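Local coordinates for protein maleylacetate reductase (Agrobacterium tumefaciens, PDB 3HL0) that binds NAD and probably catalyses the NADH-dependent reduction of maleylacetate to 3-oxoadipate in gamma-resorcylate breakdown, at residues Met69-Val73 with Glu74-Thr78; Met237-His240 with His241-His245; Leu309-Ala313 with Asp314-Pro318; Thr337-Arg340 with Asp341-Arg345. All coordinates share one frame; numbering follows the deposited sequence. Where two conformers were deposited one is given.

How the contacts relate
Contact 1 belongs to the nucleotide-binding part of the chain and the other three to the helical C-terminal part. Contacts 1 and 2 approach the cofactor: the side chain of Thr71 is about 5 Å from the bound NAD and that of His241 about 7 Å, although the centres of the two contacts are 24 Å apart. Contacts 2, 4 and 3 follow one another in that order, contact 4 touching both of the others. Contact 2 packs on contact 4 through Leu239 CD1 and Ile339 CD1, 3.7 Å apart, and contact 4 is tied to contact 3 by the salt bridge of Arg340 NE with Asp317 OD1 at 2.7 Å. Contacts 1 and 3 both reach the second subunit.

Contact 1: residues Met69-Val73 with Glu74-Thr78; sequences MHTPV and EVTKT
Pro72 O takes the N-H of Thr76 at 3.2 Å in a nearly straight bond lying in the carbonyl plane, with an N-H...O angle of 167°. Val75 N adds a weak, bent bond to the same oxygen, and a water shared with Thr76 OG1 donates to it as well, so three donors gather on the carbonyl of the N-cap residue. One residue on, Lys77 N bonds to Val73 O at 2.9 Å, continuing the first turn of the helix. Thr76 OG1 is held between two waters. It gives its proton to one, which in turn donates to Thr71 O; from the other it receives one. With chi1 at -66° this hydroxyl stands beside its own backbone N and leans back over the helix start, where the waters bridge it to the incoming loop. Lys77 NZ forms a salt bridge with Glu74 OE2 at 3.2 Å, coming from above the carboxylate plane, but the lysine end is placed less surely because the neighbouring Val73 has two conformers. Packing is slighter: Pro72 CG rests on Val75 CG2 at 3.9 Å, and Thr71 CG2 lies 4.0 Å from Thr76 OG1. Around this turn, Thr76 leans on Leu102 and Ala105 of helix 97-110, Val75 meets Phe64, and Pro72 packs on Pro43 of the second subunit. The arrangement is a helix N-terminus with Pro72 at the N-cap, following strand 60-64 within a beta-alpha-beta crossover to strand 90-95 in the parallel sheet of the NAD-binding domain; its loop end passes close to the cofactor.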
loop_
_atom_site.group_PDB
_atom_site.type_symbol
_atom_site.label_atom_id
_atom_site.label_comp_id
_atom_site.label_asym_id
_atom_site.label_seq_id
_atom_site.Cartn_x
_atom_site.Cartn_y
_atom_site.Cartn_z
HETATM N N MSE A 69 2.864 5.093 6.190
HETATM C CA MSE A 69 3.151 5.798 4.925
HETATM C C MSE A 69 3.325 7.292 5.208
HETATM O O MSE A 69 2.536 7.874 5.957
HETATM C CB MSE A 69 1.996 5.587 3.907
ATOM N N HIS A 70 4.373 7.874 4.620
ATOM C CA HIS A 70 4.591 9.326 4.577
ATOM C C HIS A 70 5.063 9.907 5.906
ATOM O O HIS A 70 5.037 11.128 6.075
ATOM C CB HIS A 70 3.331 10.074 4.088
ATOM C CG HIS A 70 2.698 9.464 2.874
ATOM N ND1 HIS A 70 3.382 9.283 1.691
ATOM C CD2 HIS A 70 1.433 9.023 2.652
ATOM C CE1 HIS A 70 2.575 8.735 0.797
ATOM N NE2 HIS A 70 1.388 8.569 1.355
ATOM N N THR A 71 5.494 9.039 6.826
ATOM C CA THR A 71 6.186 9.439 8.067
ATOM C C THR A 71 5.420 10.588 8.778
ATOM O O THR A 71 5.949 11.678 8.984
ATOM C CB THR A 71 7.688 9.789 7.793
ATOM O OG1 THR A 71 8.234 8.858 6.830
ATOM C CG2 THR A 71 8.533 9.706 9.058
ATOM N N PRO A 72 4.170 10.325 9.182
ATOM C CA PRO A 72 3.409 11.404 9.847
ATOM C C PRO A 72 3.968 11.714 11.253
ATOM O O PRO A 72 4.362 10.814 11.986
ATOM C CB PRO A 72 1.973 10.854 9.891
ATOM C CG PRO A 72 2.080 9.370 9.643
ATOM C CD PRO A 72 3.450 9.041 9.140
ATOM N N VAL A 73 4.019 12.994 11.599
ATOM C CA VAL A 73 4.641 13.432 12.850
ATOM C C VAL A 73 4.035 12.806 14.121
ATOM O O VAL A 73 4.749 12.567 15.100
ATOM C CB VAL A 73 4.700 15.001 12.899
ATOM C CG1 VAL A 73 5.195 15.509 14.233
ATOM C CG2 VAL A 73 5.590 15.522 11.780
ATOM N N GLU A 74 2.732 12.519 14.123
ATOM C CA GLU A 74 2.120 11.935 15.322
ATOM C C GLU A 74 2.588 10.513 15.596
ATOM O O GLU A 74 2.795 10.154 16.749
ATOM C CB GLU A 74 0.597 12.073 15.357
ATOM C CG GLU A 74 0.138 13.528 15.473
ATOM C CD GLU A 74 0.670 14.259 16.728
ATOM O OE1 GLU A 74 0.621 13.684 17.836
ATOM O OE2 GLU A 74 1.122 15.425 16.610
ATOM N N VAL A 75 2.830 9.737 14.530
ATOM C CA VAL A 75 3.428 8.426 14.686
ATOM C C VAL A 75 4.880 8.549 15.174
ATOM O O VAL A 75 5.317 7.818 16.076
ATOM C CB VAL A 75 3.364 7.616 13.362
ATOM C CG1 VAL A 75 4.166 6.303 13.477
ATOM C CG2 VAL A 75 1.918 7.328 13.001
ATOM N N THR A 76 5.632 9.477 14.595
ATOM C CA THR A 76 7.002 9.692 15.061
ATOM C C THR A 76 7.032 10.059 16.553
ATOM O O THR A 76 7.855 9.545 17.308
ATOM C CB THR A 76 7.681 10.777 14.249
ATOM O OG1 THR A 76 7.815 10.296 12.908
ATOM C CG2 THR A 76 9.077 11.121 14.833
ATOM N N LYS A 77 6.137 10.938 16.983
ATOM C CA LYS A 77 6.081 11.289 18.431
ATOM C C LYS A 77 5.893 10.073 19.321
ATOM O O LYS A 77 6.600 9.915 20.328
ATOM C CB LYS A 77 4.990 12.320 18.687
ATOM C CG LYS A 77 5.387 13.664 18.123
ATOM C CD LYS A 77 4.347 14.722 18.417
ATOM C CE LYS A 77 4.761 16.065 17.826
ATOM N NZ LYS A 77 4.183 16.192 16.477
ATOM N N THR A 78 4.966 9.206 18.929
ATOM C CA THR A 78 4.729 7.931 19.620
ATOM C C THR A 78 5.958 7.017 19.612
ATOM O O THR A 78 6.272 6.383 20.623
ATOM C CB THR A 78 3.538 7.223 18.986
ATOM O OG1 THR A 78 2.392 8.077 19.151
ATOM C CG2 THR A 78 3.246 5.885 19.685
HETATM O O HOH W 1 7.578 12.478 11.288
HETATM O O HOH W 2 6.113 8.679 11.353
#

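Contact 2: residues Met237-His240 with His241-His245; sequences MSLH and HKLCH
Met237, present as selenomethionine, and His240 meet opposite faces of the His241 ring. Met237 SE lies 3.7 Å from the centroid of the His241 ring, displaced toward the rim on the CE1 side, while Met237 CG sits more centrally over the same face as a CH-pi contact. In Met237, chi1 (-58°) puts CG over the imidazole and the bend at chi2 (-67°) brings SE over the same face. On the other face the edge of His240 arrives in a T-shaped stack, centroids of the His240 and His241 rings 5.2 Å apart and planes at 83°, with CD2 foremost. One turn on, Cys244 SG makes a sulfur-aromatic contact over a face of the His240 ring, 3.8 Å from its centroid. Among the polar bonds, Ser238 O accepts Lys242 N at 3.0 Å, Leu239 O accepts Leu243 N at 2.9 Å and His240 O accepts Cys244 N at 3.1 Å, which start helix 239-251 in alpha-helical register. Apolar packing within the turn is limited to Leu239 CD1 against Leu243 CB at 4.3 Å. The imidazole nitrogens are taken by neighbouring helices: His241 ND1 bonds to Glu179, His241 NE2 to His176, and His240 ND1 to Thr266. Glu179 also takes the backbone N-H groups of Ser238 and His240, joining helix 163-180 to this helix start. Clamped between a methionine side chain and an imidazole edge and bonded at both nitrogens, the His241 ring has its rotation fixed, its side chain about 7 Å from the bound NAD.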
loop_
_atom_site.group_PDB
_atom_site.type_symbol
_atom_site.label_atom_id
_atom_site.label_comp_id
_atom_site.label_asym_id
_atom_site.label_seq_id
_atom_site.Cartn_x
_atom_site.Cartn_y
_atom_site.Cartn_z
HETATM N N MSE A 237 18.980 16.253 -7.583
HETATM C CA MSE A 237 18.014 15.761 -8.545
HETATM C C MSE A 237 17.348 16.962 -9.263
HETATM O O MSE A 237 17.741 18.139 -9.064
HETATM C CB MSE A 237 16.982 14.902 -7.801
HETATM C CG MSE A 237 17.586 13.707 -7.041
HETATM SE SE MSE A 237 18.367 12.330 -8.156
HETATM C CE MSE A 237 20.245 12.911 -8.124
ATOM N N SER A 238 16.377 16.698 -10.132
ATOM C CA SER A 238 15.845 17.752 -10.980
ATOM C C SER A 238 14.391 17.413 -11.305
ATOM O O SER A 238 13.684 16.911 -10.424
ATOM C CB SER A 238 16.753 17.951 -12.222
ATOM O OG SER A 238 16.256 19.066 -12.968
ATOM N N LEU A 239 13.987 17.621 -12.551
ATOM C CA LEU A 239 12.588 17.515 -12.947
ATOM C C LEU A 239 11.912 16.212 -12.477
ATOM O O LEU A 239 10.787 16.225 -11.965
ATOM C CB LEU A 239 12.494 17.620 -14.470
ATOM C CG LEU A 239 11.145 17.239 -15.083
ATOM C CD1 LEU A 239 10.064 18.207 -14.619
ATOM C CD2 LEU A 239 11.272 17.197 -16.617
ATOM N N HIS A 240 12.585 15.087 -12.670
ATOM C CA HIS A 240 11.885 13.850 -12.345
ATOM C C HIS A 240 11.483 13.788 -10.891
ATOM O O HIS A 240 10.319 13.500 -10.576
ATOM C CB HIS A 240 12.690 12.610 -12.749
ATOM C CG HIS A 240 12.014 11.342 -12.310
ATOM N ND1 HIS A 240 10.991 10.747 -13.023
ATOM C CD2 HIS A 240 12.134 10.649 -11.157
ATOM C CE1 HIS A 240 10.547 9.700 -12.341
ATOM N NE2 HIS A 240 11.221 9.626 -11.197
ATOM N N HIS A 241 12.439 14.002 -9.997
ATOM C CA HIS A 241 12.090 13.846 -8.563
ATOM C C HIS A 241 11.158 14.986 -8.108
ATOM O O HIS A 241 10.288 14.745 -7.283
ATOM C CB HIS A 241 13.368 13.724 -7.704
ATOM C CG HIS A 241 14.129 12.448 -7.941
ATOM N ND1 HIS A 241 14.862 12.228 -9.090
ATOM C CD2 HIS A 241 14.268 11.336 -7.181
ATOM C CE1 HIS A 241 15.414 11.021 -9.028
ATOM N NE2 HIS A 241 15.058 10.451 -7.885
ATOM N N LYS A 242 11.345 16.197 -8.625
ATOM C CA LYS A 242 10.442 17.322 -8.261
ATOM C C LYS A 242 9.008 17.047 -8.685
ATOM O O LYS A 242 8.079 17.207 -7.883
ATOM C CB LYS A 242 10.951 18.615 -8.861
ATOM C CG LYS A 242 12.290 19.061 -8.231
ATOM C CD LYS A 242 12.079 19.753 -6.888
ATOM C CE LYS A 242 13.276 20.607 -6.503
ATOM N NZ LYS A 242 14.422 19.765 -6.022
ATOM N N LEU A 243 8.838 16.570 -9.912
ATOM C CA LEU A 243 7.496 16.289 -10.431
ATOM C C LEU A 243 6.850 15.146 -9.663
ATOM O O LEU A 243 5.649 15.210 -9.380
ATOM C CB LEU A 243 7.530 16.039 -11.935
ATOM C CG LEU A 243 6.194 15.866 -12.656
ATOM C CD1 LEU A 243 5.402 17.196 -12.457
ATOM C CD2 LEU A 243 6.451 15.586 -14.127
ATOM N N CYS A 244 7.605 14.098 -9.314
ATOM C CA CYS A 244 7.015 13.000 -8.564
ATOM C C CYS A 244 6.561 13.501 -7.189
ATOM O O CYS A 244 5.501 13.122 -6.696
ATOM C CB CYS A 244 8.006 11.857 -8.350
ATOM S SG CYS A 244 8.352 10.905 -9.838
ATOM N N HIS A 245 7.362 14.366 -6.577
ATOM C CA HIS A 245 6.985 14.911 -5.282
ATOM C C HIS A 245 5.723 15.772 -5.395
ATOM O O HIS A 245 4.838 15.675 -4.538
ATOM C CB HIS A 245 8.145 15.702 -4.659
ATOM C CG HIS A 245 7.849 16.240 -3.290
ATOM N ND1 HIS A 245 7.347 17.505 -3.079
ATOM C CD2 HIS A 245 8.005 15.686 -2.064
ATOM C CE1 HIS A 245 7.185 17.703 -1.780
ATOM N NE2 HIS A 245 7.576 16.614 -1.143
#

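Contact 3: residues Leu309-Ala313 with Asp314-Pro318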
loop_
_atom_site.group_PDB
_atom_site.type_symbol
_atom_site.label_atom_id
_atom_site.label_comp_id
_atom_site.label_asym_id
_atom_site.label_seq_id
_atom_site.Cartn_x
_atom_site.Cartn_y
_atom_site.Cartn_z
ATOM N N LEU A 309 -3.063 5.264 -12.189
ATOM C CA LEU A 309 -2.798 5.665 -10.796
ATOM C C LEU A 309 -3.905 6.505 -10.193
ATOM O O LEU A 309 -3.798 6.951 -9.070
ATOM C CB LEU A 309 -1.416 6.363 -10.625
ATOM C CG LEU A 309 -0.247 5.586 -11.231
ATOM C CD1 LEU A 309 1.070 6.325 -10.839
ATOM C CD2 LEU A 309 -0.214 4.109 -10.783
ATOM N N GLY A 310 -4.978 6.688 -10.965
ATOM C CA GLY A 310 -6.170 7.442 -10.497
ATOM C C GLY A 310 -6.103 8.926 -10.809
ATOM O O GLY A 310 -6.953 9.677 -10.355
ATOM N N VAL A 311 -5.104 9.374 -11.585
ATOM C CA VAL A 311 -5.087 10.772 -11.998
ATOM C C VAL A 311 -6.202 10.989 -13.055
ATOM O O VAL A 311 -6.338 10.205 -13.989
ATOM C CB VAL A 311 -3.701 11.140 -12.598
ATOM C CG1 VAL A 311 -3.655 12.636 -13.070
ATOM C CG2 VAL A 311 -2.615 10.870 -11.555
ATOM N N GLY A 312 -6.942 12.083 -12.893
ATOM C CA GLY A 312 -7.952 12.442 -13.894
ATOM C C GLY A 312 -7.442 13.454 -14.891
ATOM O O GLY A 312 -6.521 14.231 -14.575
ATOM N N ALA A 313 -8.078 13.469 -16.067
ATOM C CA ALA A 313 -7.753 14.510 -17.062
ATOM C C ALA A 313 -7.871 15.945 -16.492
ATOM O O ALA A 313 -7.062 16.812 -16.848
ATOM C CB ALA A 313 -8.556 14.313 -18.339
ATOM N N ASP A 314 -8.789 16.174 -15.533
ATOM C CA ASP A 314 -8.939 17.498 -14.923
ATOM C C ASP A 314 -7.871 17.863 -13.882
ATOM O O ASP A 314 -7.819 18.997 -13.381
ATOM C CB ASP A 314 -10.349 17.678 -14.337
ATOM C CG ASP A 314 -10.701 16.617 -13.305
ATOM O OD1 ASP A 314 -10.026 15.556 -13.184
ATOM O OD2 ASP A 314 -11.710 16.830 -12.603
ATOM N N ASP A 315 -6.984 16.918 -13.570
ATOM C CA ASP A 315 -5.866 17.184 -12.669
ATOM C C ASP A 315 -4.638 17.710 -13.408
ATOM O O ASP A 315 -3.724 18.258 -12.786
ATOM C CB ASP A 315 -5.438 15.876 -11.967
ATOM C CG ASP A 315 -6.493 15.341 -10.969
ATOM O OD1 ASP A 315 -7.040 16.175 -10.207
ATOM O OD2 ASP A 315 -6.717 14.088 -10.958
ATOM N N LEU A 316 -4.623 17.586 -14.726
ATOM C CA LEU A 316 -3.358 17.826 -15.459
ATOM C C LEU A 316 -2.988 19.304 -15.515
ATOM O O LEU A 316 -1.843 19.672 -15.301
ATOM C CB LEU A 316 -3.462 17.209 -16.865
ATOM C CG LEU A 316 -3.744 15.709 -16.880
ATOM C CD1 LEU A 316 -3.833 15.223 -18.304
ATOM C CD2 LEU A 316 -2.623 14.951 -16.054
ATOM N N ASP A 317 -3.975 20.160 -15.719
ATOM C CA ASP A 317 -3.689 21.618 -15.718
ATOM C C ASP A 317 -3.219 22.114 -14.339
ATOM O O ASP A 317 -2.198 22.795 -14.262
ATOM C CB ASP A 317 -4.884 22.454 -16.259
ATOM C CG ASP A 317 -5.073 22.330 -17.766
ATOM O OD1 ASP A 317 -4.089 22.212 -18.531
ATOM O OD2 ASP A 317 -6.239 22.380 -18.237
ATOM N N PRO A 318 -3.917 21.726 -13.240
ATOM C CA PRO A 318 -3.459 22.186 -11.914
ATOM C C PRO A 318 -2.073 21.660 -11.581
ATOM O O PRO A 318 -1.275 22.324 -10.918
ATOM C CB PRO A 318 -4.498 21.602 -10.940
ATOM C CG PRO A 318 -5.731 21.385 -11.784
ATOM C CD PRO A 318 -5.309 21.236 -13.230
HETATM O O HOH W 3 -7.480 12.076 -9.232
HETATM O O HOH W 4 -6.613 19.571 -16.671
#
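Asp315 OD2 accepts the backbone N-H of Gly312 at 2.8 Å, a straight bond (163°) reaching the oxygen on its anti side and somewhat out of the carboxylate plane. A water at 2.8 Å from OD2 stands by the same oxygen and lies 2.7 Å from Gly310 O, although it has more acceptors within reach than protons to give. Gly310 O also bonds to His213 of the second subunit. The chain returns the grip: Asp315 N donates to Gly312 O at 2.9 Å, from well above the carbonyl plane, so Gly312 and Asp315 are joined twice, backbone to side chain and backbone to backbone. Next along, Leu316 N makes a weak bond to Ala313 O, and a water bridges Ala313 O to Asp317 N, 2.8 Å from the former. Alongside these bonds Val311 CG1 touches both Asp315 CB and Leu316 CD2, each at 3.9 Å; the valine and leucine side chains meet at about a right angle. Val311 goes on to Leu251 of helix 239-251, and Leu316 to Phe347 of helix 336-348. With CG beside its own backbone N (chi1 -68°), Asp315 folds its carboxylate back toward the loop. The Gly312 N-H would be expected to stabilise the negative charge at OD2, the water may contribute, and the paired bonds fix how the loop turns into helix 316-323.

Contact 4: residues Thr337-Arg340 with Asp341-Arg345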
loop_
_atom_site.group_PDB
_atom_site.type_symbol
_atom_site.label_atom_id
_atom_site.label_comp_id
_atom_site.label_asym_id
_atom_site.label_seq_id
_atom_site.Cartn_x
_atom_site.Cartn_y
_atom_site.Cartn_z
ATOM N N THR A 337 3.943 24.901 -20.640
ATOM C CA THR A 337 3.303 24.162 -21.737
ATOM C C THR A 337 3.978 22.828 -22.012
ATOM O O THR A 337 3.311 21.843 -22.353
ATOM C CB THR A 337 3.130 24.991 -23.035
ATOM O OG1 THR A 337 4.409 25.317 -23.578
ATOM C CG2 THR A 337 2.299 26.280 -22.759
ATOM N N ALA A 338 5.312 22.810 -21.906
ATOM C CA ALA A 338 6.066 21.604 -22.178
ATOM C C ALA A 338 5.849 20.563 -21.062
ATOM O O ALA A 338 5.767 19.358 -21.349
ATOM C CB ALA A 338 7.544 21.929 -22.374
ATOM N N ILE A 339 5.697 21.042 -19.836
ATOM C CA ILE A 339 5.350 20.145 -18.704
ATOM C C ILE A 339 3.907 19.648 -18.870
ATOM O O ILE A 339 3.597 18.471 -18.612
ATOM C CB ILE A 339 5.567 20.821 -17.336
ATOM C CG1 ILE A 339 7.077 21.118 -17.130
ATOM C CG2 ILE A 339 4.989 19.974 -16.216
ATOM C CD1 ILE A 339 8.023 19.848 -17.233
ATOM N N ARG A 340 3.029 20.538 -19.316
ATOM C CA ARG A 340 1.660 20.096 -19.614
ATOM C C ARG A 340 1.614 18.990 -20.677
ATOM O O ARG A 340 0.840 18.036 -20.529
ATOM C CB ARG A 340 0.770 21.310 -19.972
ATOM C CG ARG A 340 -0.711 20.953 -20.209
ATOM C CD ARG A 340 -1.379 20.408 -18.942
ATOM N NE ARG A 340 -2.759 20.028 -19.288
ATOM C CZ ARG A 340 -3.090 18.890 -19.847
ATOM N NH1 ARG A 340 -2.156 17.956 -20.083
ATOM N NH2 ARG A 340 -4.379 18.646 -20.153
ATOM N N ASP A 341 2.423 19.099 -21.737
ATOM C CA ASP A 341 2.530 18.066 -22.769
ATOM C C ASP A 341 3.073 16.754 -22.154
ATOM O O ASP A 341 2.572 15.687 -22.458
ATOM C CB ASP A 341 3.498 18.493 -23.876
ATOM C CG ASP A 341 3.024 19.703 -24.703
ATOM O OD1 ASP A 341 1.818 19.984 -24.709
ATOM O OD2 ASP A 341 3.921 20.348 -25.368
ATOM N N LEU A 342 4.119 16.866 -21.338
ATOM C CA LEU A 342 4.738 15.697 -20.637
ATOM C C LEU A 342 3.641 14.977 -19.813
ATOM O O LEU A 342 3.498 13.734 -19.897
ATOM C CB LEU A 342 5.867 16.191 -19.701
ATOM C CG LEU A 342 6.745 15.146 -18.977
ATOM C CD1 LEU A 342 7.955 15.874 -18.390
ATOM C CD2 LEU A 342 5.992 14.487 -17.835
ATOM N N LEU A 343 2.882 15.750 -19.028
ATOM C CA LEU A 343 1.788 15.162 -18.249
ATOM C C LEU A 343 0.749 14.478 -19.131
ATOM O O LEU A 343 0.209 13.442 -18.748
ATOM C CB LEU A 343 1.203 16.237 -17.323
ATOM C CG LEU A 343 2.112 16.660 -16.190
ATOM C CD1 LEU A 343 1.483 17.889 -15.486
ATOM C CD2 LEU A 343 2.387 15.521 -15.192
ATOM N N GLN A 344 0.458 15.049 -20.300
ATOM C CA GLN A 344 -0.504 14.411 -21.169
ATOM C C GLN A 344 -0.018 13.093 -21.680
ATOM O O GLN A 344 -0.765 12.139 -21.696
ATOM C CB GLN A 344 -0.852 15.323 -22.344
ATOM C CG GLN A 344 -2.101 14.872 -23.055
ATOM C CD GLN A 344 -3.340 15.163 -22.271
ATOM O OE1 GLN A 344 -3.440 16.205 -21.671
ATOM N NE2 GLN A 344 -4.284 14.229 -22.257
ATOM N N ARG A 345 1.252 13.038 -22.085
ATOM C CA ARG A 345 1.810 11.752 -22.523
ATOM C C ARG A 345 1.810 10.707 -21.386
ATOM O O ARG A 345 1.492 9.530 -21.647
ATOM C CB ARG A 345 3.259 11.943 -23.001
ATOM C CG ARG A 345 3.467 12.880 -24.232
ATOM C CD ARG A 345 2.688 12.458 -25.477
ATOM N NE ARG A 345 1.270 12.858 -25.500
ATOM C CZ ARG A 345 0.852 14.101 -25.757
ATOM N NH1 ARG A 345 -0.474 14.365 -25.829
ATOM N NH2 ARG A 345 1.755 15.070 -25.971
HETATM O O HOH W 5 4.802 22.763 -25.328
#
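Arg340 and Gln344 lie side by side, their guanidinium and amide planes 34° apart. Gln344 OE1 sits at the guanidinium edge close to its plane, 2.7 Å from Arg340 NH1; NH2 reaches the same oxygen in a weak bond at 3.0 Å. One oxygen thus bridges both terminal nitrogens, and the third, NE, is engaged by Asp317, which leaves the guanidinium little freedom to turn. Arg340 leaves the backbone with CG opposite N (chi1 -176°) and bends at chi2 (64°), which swings its end along the helix toward Gln344. Gln344 CB in turn lies over one face of the Arg345 guanidinium, toward its rim. Along the axis the backbone bonds run from Asp341 N to Thr337 O, then Leu342 to Ala338, Leu343 to Ile339 (2.8 Å between N and O) and Gln344 to Arg340. A water links Thr337 OG1, 3.1 Å away, to Asp341 OD2, 2.6 Å away, donating to both; Thr337 OG1 is bonded to Glu335 too. The apolar side is made by Ile339, whose CD1 lies 4.1 Å from Leu342 CD1 and whose CG2 lies 4.1 Å from Leu343 CD1. Helix 336-348 meets three others: Leu342 presses on Leu239 and Leu243 of helix 239-251; Ile339 reaches Tyr269 and Leu342 reaches His265 of helix 255-271; and on helix 316-323 Arg340 lies against Leu316 and Ala320, Leu343 against Met319, and Gln344 against Leu316.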